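Uncharacterized protein (Bacteroides cellulosilyticus, PDB 5JVK) is a family 39 glycoside hydrolase of a gut symbiont and probably hydrolyses O-glycosidic bonds. Local coordinates at residues 459-471 with 485-499. Residues are numbered along the deposited sequence; the frame is centred on the assembly and turned at random.
Sequences APTDVDKLRLIDW and LVLNLSILPQYLVVK
Trp471 lays its indole against Leu492, the two side chains running side by side in the same direction. Leu492 CD1 sits over one face of the five-membered ring, 3.7 Å from its centroid, a CH-pi contact, while Leu492 CD2 lies 3.9 Å from Trp471 CD2. Chi1 of 74° sets Trp471 CG between its own backbone N and carbonyl carbon, a bend that keeps the ring beside the turn leading into strand 494-498. The backbone here is bridged by water 2, which accepts from Trp471 N at 2.8 Å and donates to Pro493 O; water 1 donates to Trp471 O and accepts from the hydroxyl of Tyr495. Ile351 of helix 350-366 touches both Trp471 and Leu492, and Tyr45 meets the indole edge-to-face. With an alanine at this position in place of Trp471, Leu492 is likely to lose its aromatic partner and a gap to open beside Ile351.

From Trp471 the chain runs back through strand 466-469, antiparallel to 494-498. Arg467 and Val497 form a hydrogen-bonded pair, with Val497 N reaching Arg467 O at 2.8 Å, and Ile469 and Tyr495 form the next. On the face carrying these four residues, Val497 CG2 touches Ile469 CG1 at 4.1 Å, and Leu414 of helix 403-415 packs on Val497 and Tyr495. The other face is mostly aliphatic: Leu468 CD1 meets Leu496 CD2 at 3.7 Å and also Gln494 OE1, whose amide NE2 donates to Asn488 O, and Leu485, from strand 484-489, brings CD1 to within 3.9 Å of Leu466 CD1. Leu485 also touches Ala459, Pro460 and Val463, so one leucine joins the loop before strand 466-469 to the two-stranded sheet of 453-458 and 484-489. The arrangement is that of a small beta-sandwich, an antiparallel sheet with that ribbon over its leucine face, packed beside the (beta/alpha)8 barrel of this glycoside hydrolase.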
loop_
_atom_site.group_PDB
_atom_site.type_symbol
_atom_site.label_atom_id
_atom_site.label_comp_id
_atom_site.label_asym_id
_atom_site.label_seq_id
_atom_site.Cartn_x
_atom_site.Cartn_y
_atom_site.Cartn_z
ATOM N N ALA A 459 -28.545 -15.937 -5.655
ATOM C CA ALA A 459 -28.243 -14.913 -6.661
ATOM C C ALA A 459 -28.898 -13.569 -6.307
ATOM O O ALA A 459 -30.116 -13.423 -6.460
ATOM C CB ALA A 459 -28.702 -15.379 -8.038
ATOM N N PRO A 460 -28.095 -12.589 -5.829
ATOM C CA PRO A 460 -28.671 -11.327 -5.347
ATOM C C PRO A 460 -29.173 -10.414 -6.478
ATOM O O PRO A 460 -30.191 -9.739 -6.314
ATOM C CB PRO A 460 -27.514 -10.694 -4.571
ATOM C CG PRO A 460 -26.282 -11.222 -5.217
ATOM C CD PRO A 460 -26.617 -12.557 -5.817
ATOM N N THR A 461 -28.446 -10.396 -7.596
ATOM C CA THR A 461 -28.892 -9.801 -8.852
ATOM C C THR A 461 -29.198 -10.969 -9.798
ATOM O O THR A 461 -28.856 -12.119 -9.495
ATOM C CB THR A 461 -27.784 -8.901 -9.455
ATOM O OG1 THR A 461 -27.107 -8.188 -8.407
ATOM C CG2 THR A 461 -28.353 -7.895 -10.458
ATOM N N ASP A 462 -29.846 -10.688 -10.929
ATOM C CA ASP A 462 -30.058 -11.708 -11.970
ATOM C C ASP A 462 -28.725 -12.220 -12.521
ATOM O O ASP A 462 -27.725 -11.498 -12.540
ATOM C CB ASP A 462 -30.917 -11.168 -13.121
ATOM C CG ASP A 462 -32.341 -10.834 -12.695
ATOM O OD1 ASP A 462 -32.881 -11.491 -11.776
ATOM O OD2 ASP A 462 -32.926 -9.905 -13.292
ATOM N N VAL A 463 -28.734 -13.467 -12.980
ATOM C CA VAL A 463 -27.509 -14.175 -13.367
ATOM C C VAL A 463 -26.869 -13.586 -14.635
ATOM O O VAL A 463 -25.644 -13.489 -14.728
ATOM C CB VAL A 463 -27.780 -15.693 -13.523
ATOM C CG1 VAL A 463 -26.564 -16.424 -14.080
ATOM C CG2 VAL A 463 -28.188 -16.292 -12.181
ATOM N N ASP A 464 -27.702 -13.188 -15.596
ATOM C CA ASP A 464 -27.230 -12.512 -16.815
ATOM C C ASP A 464 -26.633 -11.111 -16.586
ATOM O O ASP A 464 -25.952 -10.592 -17.470
ATOM C CB ASP A 464 -28.346 -12.448 -17.876
ATOM C CG ASP A 464 -29.534 -11.583 -17.451
ATOM O OD1 ASP A 464 -29.819 -11.483 -16.236
ATOM O OD2 ASP A 464 -30.195 -11.015 -18.347
ATOM N N LYS A 465 -26.887 -10.508 -15.418
ATOM C CA LYS A 465 -26.275 -9.225 -15.026
ATOM C C LYS A 465 -25.034 -9.369 -14.121
ATOM O O LYS A 465 -24.643 -8.405 -13.462
ATOM C CB LYS A 465 -27.315 -8.341 -14.324
ATOM C CG LYS A 465 -28.533 -8.007 -15.170
ATOM C CD LYS A 465 -29.497 -7.104 -14.413
ATOM C CE LYS A 465 -30.799 -6.906 -15.181
ATOM N NZ LYS A 465 -31.813 -6.157 -14.385
ATOM N N LEU A 466 -24.403 -10.547 -14.104
ATOM C CA LEU A 466 -23.238 -10.795 -13.253
ATOM C C LEU A 466 -22.044 -11.345 -14.034
ATOM O O LEU A 466 -22.204 -12.187 -14.920
ATOM C CB LEU A 466 -23.603 -11.761 -12.119
ATOM C CG LEU A 466 -24.543 -11.225 -11.031
ATOM C CD1 LEU A 466 -24.989 -12.352 -10.112
ATOM C CD2 LEU A 466 -23.892 -10.110 -10.226
ATOM N N ARG A 467 -20.856 -10.841 -13.700
ATOM C CA ARG A 467 -19.582 -11.395 -14.157
ATOM C C ARG A 467 -18.774 -11.810 -12.936
ATOM O O ARG A 467 -18.738 -11.079 -11.950
ATOM C CB ARG A 467 -18.784 -10.358 -14.946
ATOM C CG ARG A 467 -19.139 -10.239 -16.420
ATOM C CD ARG A 467 -18.021 -9.526 -17.174
ATOM N NE ARG A 467 -17.716 -8.217 -16.585
ATOM C CZ ARG A 467 -16.552 -7.565 -16.678
ATOM N NH1 ARG A 467 -15.512 -8.074 -17.346
ATOM N NH2 ARG A 467 -16.419 -6.378 -16.084
ATOM N N LEU A 468 -18.118 -12.967 -13.010
ATOM C CA LEU A 468 -17.257 -13.457 -11.934
ATOM C C LEU A 468 -15.791 -13.220 -12.281
ATOM O O LEU A 468 -15.308 -13.728 -13.290
ATOM C CB LEU A 468 -17.503 -14.946 -11.700
ATOM C CG LEU A 468 -16.695 -15.646 -10.605
ATOM C CD1 LEU A 468 -16.945 -15.010 -9.245
ATOM C CD2 LEU A 468 -17.037 -17.126 -10.577
ATOM N N ILE A 469 -15.100 -12.453 -11.436
ATOM C CA ILE A 469 -13.672 -12.151 -11.588
ATOM C C ILE A 469 -12.932 -12.700 -10.367
ATOM O O ILE A 469 -13.418 -12.563 -9.245
ATOM C CB ILE A 469 -13.421 -10.620 -11.674
ATOM C CG1 ILE A 469 -14.342 -9.954 -12.713
ATOM C CG2 ILE A 469 -11.954 -10.319 -11.977
ATOM C CD1 ILE A 469 -14.185 -10.459 -14.137
ATOM N N ASP A 470 -11.772 -13.320 -10.579
ATOM C CA ASP A 470 -10.938 -13.815 -9.466
ATOM C C ASP A 470 -9.955 -12.723 -8.997
ATOM O O ASP A 470 -9.976 -11.605 -9.512
ATOM C CB ASP A 470 -10.237 -15.140 -9.842
ATOM C CG ASP A 470 -9.101 -14.968 -10.851
ATOM O OD1 ASP A 470 -8.919 -13.862 -11.405
ATOM O OD2 ASP A 470 -8.378 -15.958 -11.094
ATOM N N TRP A 471 -9.091 -13.058 -8.039
ATOM C CA TRP A 471 -8.075 -12.125 -7.497
ATOM C C TRP A 471 -7.122 -11.516 -8.537
ATOM O O TRP A 471 -6.454 -10.514 -8.268
ATOM C CB TRP A 471 -7.220 -12.847 -6.450
ATOM C CG TRP A 471 -6.231 -13.812 -7.055
ATOM C CD1 TRP A 471 -6.480 -15.079 -7.486
ATOM C CD2 TRP A 471 -4.842 -13.566 -7.314
ATOM N NE1 TRP A 471 -5.333 -15.642 -7.991
ATOM C CE2 TRP A 471 -4.314 -14.733 -7.901
ATOM C CE3 TRP A 471 -3.997 -12.469 -7.111
ATOM C CZ2 TRP A 471 -2.972 -14.841 -8.279
ATOM C CZ3 TRP A 471 -2.663 -12.577 -7.488
ATOM C CH2 TRP A 471 -2.164 -13.756 -8.066
ATOM N N LEU A 485 -25.618 -19.308 -6.596
ATOM C CA LEU A 485 -24.292 -19.272 -7.195
ATOM C C LEU A 485 -23.356 -20.138 -6.356
ATOM O O LEU A 485 -23.189 -19.885 -5.164
ATOM C CB LEU A 485 -23.766 -17.837 -7.262
ATOM C CG LEU A 485 -24.647 -16.840 -8.015
ATOM C CD1 LEU A 485 -24.087 -15.433 -7.884
ATOM C CD2 LEU A 485 -24.782 -17.229 -9.479
ATOM N N VAL A 486 -22.764 -21.160 -6.979
ATOM C CA VAL A 486 -21.804 -22.044 -6.312
ATOM C C VAL A 486 -20.425 -21.403 -6.425
ATOM O O VAL A 486 -19.866 -21.348 -7.521
ATOM C CB VAL A 486 -21.776 -23.460 -6.940
ATOM C CG1 VAL A 486 -20.830 -24.376 -6.169
ATOM C CG2 VAL A 486 -23.177 -24.058 -6.987
ATOM N N LEU A 487 -19.894 -20.919 -5.301
ATOM C CA LEU A 487 -18.600 -20.227 -5.259
ATOM C C LEU A 487 -17.547 -21.080 -4.564
ATOM O O LEU A 487 -17.757 -21.527 -3.437
ATOM C CB LEU A 487 -18.723 -18.898 -4.511
ATOM C CG LEU A 487 -19.706 -17.865 -5.064
ATOM C CD1 LEU A 487 -19.719 -16.634 -4.172
ATOM C CD2 LEU A 487 -19.355 -17.485 -6.493
ATOM N N ASN A 488 -16.416 -21.284 -5.239
ATOM C CA ASN A 488 -15.284 -22.022 -4.685
ATOM C C ASN A 488 -14.308 -21.032 -4.070
ATOM O O ASN A 488 -13.442 -20.489 -4.757
ATOM C CB ASN A 488 -14.608 -22.857 -5.773
ATOM C CG ASN A 488 -15.521 -23.941 -6.318
ATOM O OD1 ASN A 488 -16.109 -24.712 -5.558
ATOM N ND2 ASN A 488 -15.653 -23.999 -7.642
ATOM N N LEU A 489 -14.464 -20.804 -2.768
ATOM C CA LEU A 489 -13.725 -19.764 -2.065
ATOM C C LEU A 489 -12.296 -20.191 -1.758
ATOM O O LEU A 489 -12.037 -21.352 -1.429
ATOM C CB LEU A 489 -14.431 -19.387 -0.757
ATOM C CG LEU A 489 -15.891 -18.926 -0.838
ATOM C CD1 LEU A 489 -16.364 -18.497 0.542
ATOM C CD2 LEU A 489 -16.072 -17.793 -1.836
ATOM N N SER A 490 -11.380 -19.234 -1.882
ATOM C CA SER A 490 -10.014 -19.368 -1.399
ATOM C C SER A 490 -9.688 -18.185 -0.489
ATOM O O SER A 490 -10.514 -17.288 -0.289
ATOM C CB SER A 490 -9.028 -19.422 -2.575
ATOM O OG SER A 490 -8.892 -18.163 -3.210
ATOM N N ILE A 491 -8.476 -18.196 0.056
ATOM C CA ILE A 491 -7.945 -17.041 0.792
ATOM C C ILE A 491 -7.902 -15.772 -0.072
ATOM O O ILE A 491 -8.073 -14.666 0.445
ATOM C CB ILE A 491 -6.557 -17.325 1.433
ATOM C CG1 ILE A 491 -5.474 -17.623 0.380
ATOM C CG2 ILE A 491 -6.660 -18.471 2.437
ATOM C CD1 ILE A 491 -4.082 -17.742 0.961
ATOM N N LEU A 492 -7.690 -15.945 -1.377
ATOM C CA LEU A 492 -7.673 -14.845 -2.338
ATOM C C LEU A 492 -9.104 -14.428 -2.678
ATOM O O LEU A 492 -9.881 -15.259 -3.140
ATOM C CB LEU A 492 -6.958 -15.278 -3.614
ATOM C CG LEU A 492 -5.491 -15.707 -3.459
ATOM C CD1 LEU A 492 -5.101 -16.723 -4.525
ATOM C CD2 LEU A 492 -4.582 -14.487 -3.489
ATOM N N PRO A 493 -9.464 -13.148 -2.451
ATOM C CA PRO A 493 -10.834 -12.749 -2.779
ATOM C C PRO A 493 -11.182 -12.850 -4.262
ATOM O O PRO A 493 -10.333 -12.599 -5.120
ATOM C CB PRO A 493 -10.896 -11.284 -2.328
ATOM C CG PRO A 493 -9.850 -11.167 -1.285
ATOM C CD PRO A 493 -8.747 -12.072 -1.737
ATOM N N GLN A 494 -12.426 -13.236 -4.535
ATOM C CA GLN A 494 -13.001 -13.166 -5.873
ATOM C C GLN A 494 -14.165 -12.190 -5.830
ATOM O O GLN A 494 -14.639 -11.831 -4.751
ATOM C CB GLN A 494 -13.443 -14.548 -6.364
ATOM C CG GLN A 494 -14.660 -15.135 -5.663
ATOM C CD GLN A 494 -14.798 -16.622 -5.907
ATOM O OE1 GLN A 494 -15.691 -17.058 -6.628
ATOM N NE2 GLN A 494 -13.906 -17.408 -5.311
ATOM N N TYR A 495 -14.624 -11.777 -7.007
ATOM C CA TYR A 495 -15.546 -10.658 -7.141
ATOM C C TYR A 495 -16.673 -10.954 -8.133
ATOM O O TYR A 495 -16.424 -11.489 -9.215
ATOM C CB TYR A 495 -14.780 -9.417 -7.608
ATOM C CG TYR A 495 -13.506 -9.135 -6.838
ATOM C CD1 TYR A 495 -13.531 -8.399 -5.656
ATOM C CD2 TYR A 495 -12.277 -9.608 -7.294
ATOM C CE1 TYR A 495 -12.365 -8.137 -4.950
ATOM C CE2 TYR A 495 -11.105 -9.350 -6.598
ATOM C CZ TYR A 495 -11.153 -8.617 -5.425
ATOM O OH TYR A 495 -9.996 -8.363 -4.731
ATOM N N LEU A 496 -17.903 -10.599 -7.753
ATOM C CA LEU A 496 -19.066 -10.658 -8.639
ATOM C C LEU A 496 -19.473 -9.240 -9.025
ATOM O O LEU A 496 -20.090 -8.534 -8.231
ATOM C CB LEU A 496 -20.238 -11.364 -7.952
ATOM C CG LEU A 496 -20.140 -12.879 -7.765
ATOM C CD1 LEU A 496 -21.160 -13.353 -6.739
ATOM C CD2 LEU A 496 -20.337 -13.606 -9.087
ATOM N N VAL A 497 -19.131 -8.835 -10.245
ATOM C CA VAL A 497 -19.406 -7.482 -10.739
ATOM C C VAL A 497 -20.819 -7.405 -11.323
ATOM O O VAL A 497 -21.288 -8.366 -11.927
ATOM C CB VAL A 497 -18.370 -7.067 -11.809
ATOM C CG1 VAL A 497 -18.635 -5.651 -12.319
ATOM C CG2 VAL A 497 -16.960 -7.177 -11.241
ATOM N N VAL A 498 -21.483 -6.262 -11.140
ATOM C CA VAL A 498 -22.837 -6.029 -11.663
ATOM C C VAL A 498 -22.777 -5.385 -13.057
ATOM O O VAL A 498 -21.998 -4.457 -13.283
ATOM C CB VAL A 498 -23.671 -5.150 -10.700
ATOM C CG1 VAL A 498 -25.046 -4.833 -11.287
ATOM C CG2 VAL A 498 -23.815 -5.844 -9.348
ATOM N N LYS A 499 -23.617 -5.888 -13.970
ATOM C CA LYS A 499 -23.684 -5.447 -15.380
ATOM C C LYS A 499 -22.336 -5.471 -16.094
ATOM O O LYS A 499 -21.921 -6.510 -16.604
ATOM C CB LYS A 499 -24.334 -4.064 -15.499
ATOM C CG LYS A 499 -25.824 -4.091 -15.206
ATOM C CD LYS A 499 -26.397 -2.703 -14.975
ATOM C CE LYS A 499 -27.794 -2.785 -14.376
ATOM N NZ LYS A 499 -28.349 -1.439 -14.066
HETATM O O HOH W 1 -7.362 -8.972 -5.830
HETATM O O HOH W 2 -9.758 -15.223 -6.457
#